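PDB 4QGR: DegT/DnrJ/EryC1/StrS aminotransferase from Brucella abortus 2308, which binds pyridoxal 5'-phosphate and probably catalyses transamination. Local coordinates for residues A[88-93]-A[322-328]; A[17-21]-A[259-263]; A[70-75]-A[98-102]. All coordinates share one frame; numbering follows the deposited sequence.

Contact 1 (A[88-93]-A[322-328]); sequences PSFTFA and YYVKPLH. With PLP (pyridoxal-5'-phosphate), chain E.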
loop_
_atom_site.group_PDB
_atom_site.type_symbol
_atom_site.label_atom_id
_atom_site.label_comp_id
_atom_site.label_asym_id
_atom_site.label_seq_id
_atom_site.Cartn_x
_atom_site.Cartn_y
_atom_site.Cartn_z
ATOM N N PRO A 88 9.061 6.822 -19.703
ATOM C CA PRO A 88 8.607 6.157 -20.920
ATOM C C PRO A 88 7.095 5.995 -20.952
ATOM O O PRO A 88 6.435 6.028 -19.921
ATOM C CB PRO A 88 9.276 4.774 -20.839
ATOM C CG PRO A 88 10.152 4.795 -19.641
ATOM C CD PRO A 88 9.653 5.870 -18.747
ATOM N N SER A 89 6.553 5.913 -22.164
ATOM C CA SER A 89 5.170 5.488 -22.373
ATOM C C SER A 89 5.087 3.951 -22.479
ATOM O O SER A 89 4.053 3.361 -22.129
ATOM C CB SER A 89 4.652 6.148 -23.654
ATOM O OG SER A 89 3.388 5.636 -24.023
ATOM N N PHE A 90 6.138 3.304 -22.990
ATOM C CA PHE A 90 6.169 1.851 -23.084
ATOM C C PHE A 90 6.660 1.247 -21.775
ATOM O O PHE A 90 7.837 0.945 -21.638
ATOM C CB PHE A 90 7.055 1.421 -24.266
ATOM C CG PHE A 90 6.756 0.050 -24.770
ATOM C CD1 PHE A 90 5.609 -0.177 -25.489
ATOM C CD2 PHE A 90 7.625 -1.019 -24.498
ATOM C CE1 PHE A 90 5.295 -1.435 -25.949
ATOM C CE2 PHE A 90 7.331 -2.292 -24.950
ATOM C CZ PHE A 90 6.162 -2.502 -25.671
ATOM N N THR A 91 5.756 1.165 -20.797
ATOM C CA THR A 91 6.039 0.662 -19.474
ATOM C C THR A 91 4.696 0.413 -18.767
ATOM O O THR A 91 3.614 0.760 -19.294
ATOM C CB THR A 91 6.905 1.665 -18.672
ATOM O OG1 THR A 91 7.259 1.105 -17.416
ATOM C CG2 THR A 91 6.185 3.034 -18.482
ATOM N N PHE A 92 4.771 -0.165 -17.570
ATOM C CA PHE A 92 3.609 -0.338 -16.710
ATOM C C PHE A 92 3.091 0.993 -16.204
ATOM O O PHE A 92 3.871 1.928 -15.976
ATOM C CB PHE A 92 3.996 -1.218 -15.523
ATOM C CG PHE A 92 2.845 -1.585 -14.634
ATOM C CD1 PHE A 92 1.885 -2.506 -15.057
ATOM C CD2 PHE A 92 2.746 -1.055 -13.377
ATOM C CE1 PHE A 92 0.810 -2.832 -14.232
ATOM C CE2 PHE A 92 1.689 -1.377 -12.542
ATOM C CZ PHE A 92 0.735 -2.291 -12.959
ATOM N N ALA A 93 1.770 1.099 -16.011
ATOM C CA ALA A 93 1.143 2.384 -15.681
ATOM C C ALA A 93 1.766 3.128 -14.489
ATOM O O ALA A 93 1.780 4.341 -14.459
ATOM C CB ALA A 93 -0.339 2.164 -15.400
ATOM N N TYR A 322 3.163 -7.710 -23.849
ATOM C CA TYR A 322 3.537 -6.542 -23.039
ATOM C C TYR A 322 4.136 -5.506 -24.027
ATOM O O TYR A 322 5.247 -5.703 -24.493
ATOM C CB TYR A 322 4.599 -6.955 -22.007
ATOM C CG TYR A 322 4.048 -7.880 -20.955
ATOM C CD1 TYR A 322 3.124 -7.415 -20.022
ATOM C CD2 TYR A 322 4.451 -9.212 -20.882
ATOM C CE1 TYR A 322 2.574 -8.275 -19.084
ATOM C CE2 TYR A 322 3.938 -10.065 -19.929
ATOM C CZ TYR A 322 3.029 -9.589 -19.014
ATOM O OH TYR A 322 2.525 -10.456 -18.037
ATOM N N TYR A 323 3.454 -4.406 -24.371
ATOM C CA TYR A 323 2.224 -3.925 -23.764
ATOM C C TYR A 323 1.263 -3.642 -24.889
ATOM O O TYR A 323 1.663 -3.226 -25.991
ATOM C CB TYR A 323 2.471 -2.627 -22.983
ATOM C CG TYR A 323 3.326 -2.860 -21.780
ATOM C CD1 TYR A 323 2.763 -3.222 -20.584
ATOM C CD2 TYR A 323 4.717 -2.720 -21.846
ATOM C CE1 TYR A 323 3.545 -3.494 -19.479
ATOM C CE2 TYR A 323 5.503 -2.984 -20.750
ATOM C CZ TYR A 323 4.908 -3.348 -19.567
ATOM O OH TYR A 323 5.651 -3.632 -18.443
ATOM N N VAL A 324 -0.008 -3.874 -24.618
ATOM C CA VAL A 324 -1.018 -3.732 -25.626
ATOM C C VAL A 324 -1.280 -2.273 -25.988
ATOM O O VAL A 324 -1.539 -1.984 -27.159
ATOM C CB VAL A 324 -2.323 -4.439 -25.173
ATOM C CG1 VAL A 324 -3.469 -4.129 -26.091
ATOM C CG2 VAL A 324 -2.080 -5.950 -25.156
ATOM N N LYS A 325 -1.251 -1.403 -24.988
ATOM C CA LYS A 325 -1.555 0.017 -25.156
ATOM C C LYS A 325 -0.499 0.794 -24.389
ATOM O O LYS A 325 -0.455 0.704 -23.173
ATOM C CB LYS A 325 -2.967 0.337 -24.618
ATOM C CG LYS A 325 -3.803 1.105 -25.590
ATOM C CD LYS A 325 -5.224 1.335 -25.115
ATOM C CE LYS A 325 -5.648 2.760 -25.448
ATOM N NZ LYS A 325 -7.026 2.771 -26.001
ATOM N N PRO A 326 0.386 1.515 -25.101
ATOM C CA PRO A 326 1.339 2.380 -24.355
ATOM C C PRO A 326 0.606 3.458 -23.578
ATOM O O PRO A 326 -0.497 3.835 -23.920
ATOM C CB PRO A 326 2.225 2.956 -25.453
ATOM C CG PRO A 326 1.342 2.996 -26.652
ATOM C CD PRO A 326 0.462 1.745 -26.551
ATOM N N LEU A 327 1.216 3.933 -22.514
ATOM C CA LEU A 327 0.572 4.830 -21.612
ATOM C C LEU A 327 0.025 6.077 -22.267
ATOM O O LEU A 327 -1.062 6.523 -21.898
ATOM C CB LEU A 327 1.528 5.203 -20.458
ATOM C CG LEU A 327 1.959 4.005 -19.605
ATOM C CD1 LEU A 327 2.683 4.522 -18.350
ATOM C CD2 LEU A 327 0.812 3.079 -19.165
ATOM N N HIS A 328 0.757 6.641 -23.218
ATOM C CA HIS A 328 0.349 7.915 -23.774
ATOM C C HIS A 328 -0.948 7.798 -24.569
ATOM O O HIS A 328 -1.552 8.822 -24.899
ATOM C CB HIS A 328 1.431 8.552 -24.636
ATOM C CG HIS A 328 1.603 7.923 -25.979
ATOM N ND1 HIS A 328 2.183 6.685 -26.155
ATOM C CD2 HIS A 328 1.277 8.362 -27.215
ATOM C CE1 HIS A 328 2.232 6.400 -27.440
ATOM N NE2 HIS A 328 1.692 7.402 -28.105
HETATM N N1 PLP E . 7.123 -0.349 -12.550
HETATM C C2 PLP E . 7.186 -1.326 -13.473
HETATM C C2A PLP E . 8.108 -1.234 -14.665
HETATM C C3 PLP E . 6.385 -2.560 -13.246
HETATM O O3 PLP E . 6.483 -3.550 -14.125
HETATM C C4 PLP E . 5.445 -2.587 -12.094
HETATM C C4A PLP E . 4.607 -3.718 -11.638
HETATM O O4A PLP E . 4.988 -4.871 -11.682
HETATM C C5 PLP E . 5.473 -1.437 -11.180
HETATM C C6 PLP E . 6.326 -0.369 -11.469
HETATM C C5A PLP E . 4.570 -1.394 -9.967
HETATM O O4P PLP E . 4.923 -2.385 -8.991
HETATM P P PLP E . 3.793 -3.045 -8.056
HETATM O O1P PLP E . 4.523 -3.758 -6.920
HETATM O O2P PLP E . 2.845 -1.954 -7.627
HETATM O O3P PLP E . 3.153 -4.056 -9.021
HETATM O O HOH W 1 1.555 0.075 -20.901
#

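Contact 2 (A[17-21]-A[259-263]); sequences QRARI and ILEDE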
loop_
_atom_site.group_PDB
_atom_site.type_symbol
_atom_site.label_atom_id
_atom_site.label_comp_id
_atom_site.label_asym_id
_atom_site.label_seq_id
_atom_site.Cartn_x
_atom_site.Cartn_y
_atom_site.Cartn_z
ATOM N N GLN A 17 9.270 -23.208 -8.487
ATOM C CA GLN A 17 10.149 -22.492 -7.583
ATOM C C GLN A 17 9.827 -22.836 -6.134
ATOM O O GLN A 17 10.713 -23.102 -5.351
ATOM C CB GLN A 17 10.048 -20.984 -7.818
ATOM C CG GLN A 17 10.953 -20.204 -6.866
ATOM C CD GLN A 17 10.688 -18.717 -6.934
ATOM O OE1 GLN A 17 9.602 -18.251 -6.630
ATOM N NE2 GLN A 17 11.718 -17.957 -7.273
ATOM N N ARG A 18 8.543 -22.828 -5.779
ATOM C CA ARG A 18 8.158 -23.146 -4.431
ATOM C C ARG A 18 8.595 -24.576 -4.102
ATOM O O ARG A 18 9.033 -24.845 -2.968
ATOM C CB ARG A 18 6.658 -22.947 -4.231
ATOM C CG ARG A 18 6.206 -23.128 -2.795
ATOM C CD ARG A 18 4.732 -22.807 -2.598
ATOM N NE ARG A 18 3.901 -23.924 -2.997
ATOM C CZ ARG A 18 3.716 -25.046 -2.267
ATOM N NH1 ARG A 18 4.258 -25.233 -1.055
ATOM N NH2 ARG A 18 2.951 -26.016 -2.745
ATOM N N ALA A 19 8.403 -25.508 -5.041
ATOM C CA ALA A 19 8.813 -26.905 -4.765
ATOM C C ALA A 19 10.299 -26.984 -4.349
ATOM O O ALA A 19 10.681 -27.801 -3.457
ATOM C CB ALA A 19 8.537 -27.801 -5.957
ATOM N N ARG A 20 11.139 -26.166 -4.989
ATOM C CA ARG A 20 12.576 -26.209 -4.755
ATOM C C ARG A 20 12.928 -25.896 -3.287
ATOM O O ARG A 20 13.885 -26.458 -2.681
ATOM C CB ARG A 20 13.237 -25.215 -5.686
ATOM C CG ARG A 20 14.740 -25.163 -5.580
ATOM C CD ARG A 20 15.268 -24.019 -6.400
ATOM N NE ARG A 20 16.720 -23.874 -6.352
ATOM C CZ ARG A 20 17.411 -23.185 -7.256
ATOM N NH1 ARG A 20 16.778 -22.618 -8.255
ATOM N NH2 ARG A 20 18.723 -23.171 -7.207
ATOM N N ILE A 21 12.153 -25.007 -2.694
ATOM C CA ILE A 21 12.441 -24.511 -1.358
ATOM C C ILE A 21 11.182 -24.599 -0.495
ATOM O O ILE A 21 10.966 -23.807 0.408
ATOM C CB ILE A 21 13.008 -23.063 -1.376
ATOM C CG1 ILE A 21 12.172 -22.125 -2.264
ATOM C CG2 ILE A 21 14.441 -23.012 -1.883
ATOM C CD1 ILE A 21 12.433 -20.656 -2.003
ATOM N N ILE A 259 18.227 -18.080 -3.414
ATOM C CA ILE A 259 18.339 -18.782 -4.687
ATOM C C ILE A 259 18.327 -17.899 -5.922
ATOM O O ILE A 259 18.432 -18.405 -7.065
ATOM C CB ILE A 259 17.253 -19.887 -4.864
ATOM C CG1 ILE A 259 15.848 -19.307 -4.950
ATOM C CG2 ILE A 259 17.349 -20.956 -3.759
ATOM C CD1 ILE A 259 14.797 -20.340 -5.242
ATOM N N LEU A 260 18.237 -16.584 -5.723
ATOM C CA LEU A 260 18.115 -15.648 -6.845
ATOM C C LEU A 260 19.332 -15.701 -7.775
ATOM O O LEU A 260 19.188 -15.740 -9.003
ATOM C CB LEU A 260 17.898 -14.214 -6.322
ATOM C CG LEU A 260 17.771 -13.105 -7.359
ATOM C CD1 LEU A 260 16.576 -13.352 -8.265
ATOM C CD2 LEU A 260 17.643 -11.757 -6.671
ATOM N N GLU A 261 20.532 -15.712 -7.223
ATOM C CA GLU A 261 21.709 -15.699 -8.087
ATOM C C GLU A 261 21.780 -16.921 -8.983
ATOM O O GLU A 261 22.068 -16.784 -10.142
ATOM C CB GLU A 261 23.008 -15.512 -7.283
ATOM C CG GLU A 261 24.249 -15.421 -8.147
ATOM C CD GLU A 261 24.378 -14.161 -8.987
ATOM O OE1 GLU A 261 23.571 -13.226 -8.856
ATOM O OE2 GLU A 261 25.302 -14.114 -9.837
ATOM N N ASP A 262 21.467 -18.114 -8.460
ATOM C CA ASP A 262 21.478 -19.323 -9.302
ATOM C C ASP A 262 20.363 -19.233 -10.381
ATOM O O ASP A 262 20.553 -19.593 -11.551
ATOM C CB ASP A 262 21.314 -20.569 -8.434
ATOM C CG ASP A 262 21.457 -21.817 -9.205
ATOM O OD1 ASP A 262 22.605 -22.188 -9.519
ATOM O OD2 ASP A 262 20.442 -22.475 -9.475
ATOM N N GLU A 263 19.193 -18.739 -9.969
ATOM C CA GLU A 263 18.109 -18.483 -10.908
ATOM C C GLU A 263 18.485 -17.499 -12.028
ATOM O O GLU A 263 18.009 -17.643 -13.148
ATOM C CB GLU A 263 16.894 -17.926 -10.176
ATOM C CG GLU A 263 16.150 -18.984 -9.381
ATOM C CD GLU A 263 14.904 -18.463 -8.706
ATOM O OE1 GLU A 263 14.784 -17.221 -8.513
ATOM O OE2 GLU A 263 14.000 -19.271 -8.396
HETATM O O HOH W 2 17.980 -21.859 -10.821
#

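Contact 3 (A[70-75]-A[98-102]); sequences LQMPLM and VVALV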
loop_
_atom_site.group_PDB
_atom_site.type_symbol
_atom_site.label_atom_id
_atom_site.label_comp_id
_atom_site.label_asym_id
_atom_site.label_seq_id
_atom_site.Cartn_x
_atom_site.Cartn_y
_atom_site.Cartn_z
ATOM N N LEU A 70 8.062 4.165 -6.162
ATOM C CA LEU A 70 8.318 5.280 -7.093
ATOM C C LEU A 70 7.733 6.599 -6.588
ATOM O O LEU A 70 8.329 7.662 -6.804
ATOM C CB LEU A 70 7.699 4.955 -8.458
ATOM C CG LEU A 70 8.255 3.717 -9.183
ATOM C CD1 LEU A 70 7.349 3.282 -10.309
ATOM C CD2 LEU A 70 9.620 4.078 -9.757
ATOM N N GLN A 71 6.572 6.530 -5.929
ATOM C CA GLN A 71 5.922 7.711 -5.396
ATOM C C GLN A 71 6.749 8.353 -4.281
ATOM O O GLN A 71 6.904 9.571 -4.238
ATOM C CB GLN A 71 4.546 7.351 -4.844
ATOM C CG GLN A 71 3.758 8.498 -4.202
ATOM C CD GLN A 71 2.398 8.010 -3.687
ATOM O OE1 GLN A 71 1.997 6.876 -3.967
ATOM N NE2 GLN A 71 1.754 8.793 -2.841
ATOM N N MET A 72 7.218 7.558 -3.335
ATOM C CA MET A 72 7.847 8.167 -2.168
ATOM C C MET A 72 9.063 9.050 -2.465
ATOM O O MET A 72 9.210 10.137 -1.868
ATOM C CB MET A 72 8.122 7.123 -1.091
ATOM C CG MET A 72 6.825 6.592 -0.481
ATOM S SD MET A 72 7.166 5.533 0.947
ATOM C CE MET A 72 7.456 3.920 0.225
ATOM N N PRO A 73 9.952 8.619 -3.378
ATOM C CA PRO A 73 11.068 9.498 -3.692
ATOM C C PRO A 73 10.622 10.846 -4.299
ATOM O O PRO A 73 11.291 11.860 -4.049
ATOM C CB PRO A 73 11.873 8.695 -4.692
ATOM C CG PRO A 73 11.615 7.275 -4.309
ATOM C CD PRO A 73 10.187 7.250 -3.851
ATOM N N LEU A 74 9.542 10.843 -5.098
ATOM C CA LEU A 74 9.023 12.114 -5.623
ATOM C C LEU A 74 8.549 12.999 -4.481
ATOM O O LEU A 74 8.778 14.228 -4.488
ATOM C CB LEU A 74 7.860 11.864 -6.600
ATOM C CG LEU A 74 8.221 11.113 -7.881
ATOM C CD1 LEU A 74 6.966 10.776 -8.690
ATOM C CD2 LEU A 74 9.126 11.932 -8.758
ATOM N N MET A 75 7.901 12.393 -3.477
ATOM C CA MET A 75 7.436 13.143 -2.329
ATOM C C MET A 75 8.583 13.753 -1.526
ATOM O O MET A 75 8.519 14.932 -1.108
ATOM C CB MET A 75 6.552 12.304 -1.407
ATOM C CG MET A 75 5.265 11.816 -2.039
ATOM S SD MET A 75 4.393 10.651 -1.016
ATOM C CE MET A 75 3.913 11.627 0.389
ATOM N N VAL A 98 2.298 7.666 -10.770
ATOM C CA VAL A 98 2.752 8.271 -9.515
ATOM C C VAL A 98 3.070 9.763 -9.681
ATOM O O VAL A 98 2.859 10.555 -8.748
ATOM C CB VAL A 98 3.937 7.547 -8.853
ATOM C CG1 VAL A 98 3.550 6.118 -8.502
ATOM C CG2 VAL A 98 5.205 7.607 -9.708
ATOM N N VAL A 99 3.493 10.134 -10.884
ATOM C CA VAL A 99 3.810 11.515 -11.204
ATOM C C VAL A 99 2.537 12.381 -11.140
ATOM O O VAL A 99 2.513 13.403 -10.465
ATOM C CB VAL A 99 4.510 11.606 -12.578
ATOM C CG1 VAL A 99 4.731 13.062 -12.993
ATOM C CG2 VAL A 99 5.798 10.841 -12.603
ATOM N N ALA A 100 1.459 11.932 -11.802
ATOM C CA ALA A 100 0.139 12.548 -11.679
ATOM C C ALA A 100 -0.434 12.563 -10.277
ATOM O O ALA A 100 -1.033 13.564 -9.828
ATOM C CB ALA A 100 -0.823 11.872 -12.646
ATOM N N LEU A 101 -0.290 11.452 -9.582
ATOM C CA LEU A 101 -0.774 11.333 -8.219
ATOM C C LEU A 101 -0.224 12.424 -7.326
ATOM O O LEU A 101 -1.002 13.051 -6.591
ATOM C CB LEU A 101 -0.447 9.961 -7.658
ATOM C CG LEU A 101 -1.136 9.668 -6.334
ATOM C CD1 LEU A 101 -2.590 9.333 -6.588
ATOM C CD2 LEU A 101 -0.468 8.488 -5.641
ATOM N N VAL A 102 1.079 12.718 -7.435
ATOM C CA VAL A 102 1.674 13.815 -6.621
ATOM C C VAL A 102 1.402 15.225 -7.149
ATOM O O VAL A 102 1.837 16.213 -6.544
ATOM C CB VAL A 102 3.173 13.633 -6.336
ATOM C CG1 VAL A 102 3.409 12.323 -5.592
ATOM C CG2 VAL A 102 4.050 13.737 -7.596
#

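Contact 1 (A[88-93]-A[322-328])
Ser89 OG is gripped twice by His328. It lies 2.7 Å from His328 ND1, in the plane of the imidazole at its edge, and it accepts a bond of 2.9 Å from the backbone N of His328. With OG anti to the backbone N of Ser89 (chi1 172°), the hydroxyl faces both groups. Leu327 N donates to Ser89 O in a nearly straight bond (171° at the hydrogen). His328 NE2 is held by Glu347, so both ring nitrogens have partners. Leu327 points its side chain at the 88-93 loop, with CD2 3.6 Å from Ala93 CA and close to Thr91 O. At the other end, Tyr323 turns its edge to the face of Phe90 in a T-shaped pair, with CD2 over the ring centre and the planes at 85°. Thr91 C lies over one face of the Tyr323 ring, toward its rim. One water donates to Thr91 O and Lys325 O. Phe92 offers a ring face to the cofactor; its CD2 is 3.4 Å from C4 of PLP. The bonds at Ser89 probably steady the Phe92 loop. The Tyr323 hydroxyl bonds to Gln173, which also hydrogen-bonds PLP, so Tyr323 probably helps place a cofactor ligand.

Contact 2 (A[17-21]-A[259-263])
Arg20 and Gln17 reach from helix 14-20 to acidic side chains of helix 247-278. The close apolar part is at Ile259 of that second helix, which packs against Arg20 and Ile21. Its CD1 meets Ile21 CD1 tip to tip at 4.0 Å and also touches Arg20 CD. Its CB lies over the centre of one face of the Arg20 guanidinium. Nearby, the buried Gln17 NE2 donates to Glu263 OE2 over 2.9 Å (165°). OE2 uses its syn lone pair, and the amide and carboxylate are nearly coplanar, 14° apart. Gln17 OE1 is taken by Lys256, which probably fixes the orientation of the amide. The outer side is looser and exposed. There the extended Arg20 chain brings NH2 to 2.9 Å from Asp262 OD2 in a salt bridge. The approach is from above the carboxylate plane, and the two flat groups stand at 88°. A water accepts from Arg20 NH1 and donates to Asp262 OD2. Tyr361 OH bonds both Arg20 NH1 and Glu263 OE2, joining the inner and outer parts. Helix 14-20 is thereby fastened to the long helix 247-278. Tyr361, after strand 353-356, packs on Gln17 and Ile259; Arg18 rests on Tyr38 of the second subunit.

Contact 3 (A[70-75]-A[98-102])
Between residues 70-75 and 98-102 the closest CA atoms are those of Gln71 and Val98, 5.2 Å apart, and the gap widens to 7.2 Å between the CA atoms of Met75 and Val102, just past the end of helix 94-101. The side chains that fill the gap are almost all apolar. Val98 sits at the near end. Its CG2 lies 3.8 Å from Leu70 CB and equally far from Leu74 CD1, so one methyl packs between residues a helical turn apart. The other methyl, CG1, rests on Gln71 CB. Leu74 meets Val98 at about a right angle. Its CG is anti to the carbonyl carbon (chi1 -65°), which carries CD1 across to the facing helix. There CD1 also touches Val99 CG2 at 4.1 Å, and Val102 CG2 lies slightly farther off. At the wider end, Val102 CG1 fits against Met75 CG at 4.0 Å and against Gln71 CG. Gln71 is the one polar side chain in the contact. Its chain is fully extended, with chi2 at 180°, and runs alongside Val102 in the opposite direction to bring its amide to Leu101. The Leu101 CD2 methyl sits over the face of that amide, 3.4 Å from Gln71 OE1.

Leu70 and Leu74 also pack on Ile168 of strand 166-170, and Leu70 touches the cofactor. Met75 meets Leu101 of the second subunit, and Leu101 meets Met75 of that subunit, so the dimer interface runs along this edge.

With van der Waals contacts and no hydrogen bond between the segments, the contact depends on the fit of branched methyl groups. Val98 also touches Thr67, whose OG1 hydrogen-bonds PLP. The packing thus joins the start of helix 68-76, next to the cofactor, to the hydrophobic core and the dimer interface.

Contacts 1 and 3 lie near each other, with centres about 18 Å apart and nearest atoms about 5 Å apart. They share the stretch that leaves strand 83-88 and enters helix 94-101: contact 1 uses the loop, contact 3 the helix end. Contact 2 is on the opposite side of the chain's centre, about 30 Å from contact 1 and 33 Å from contact 3, centre to centre. Contacts 1 and 2 tie late segments to early ones, while contact 3 is local, between the helices that precede and follow strand 83-88 in sequence. Contacts 1 and 3 thus probably help shape the cofactor pocket near the dimer interface, while contact 2 joins the chain's first helix to helix 247-278.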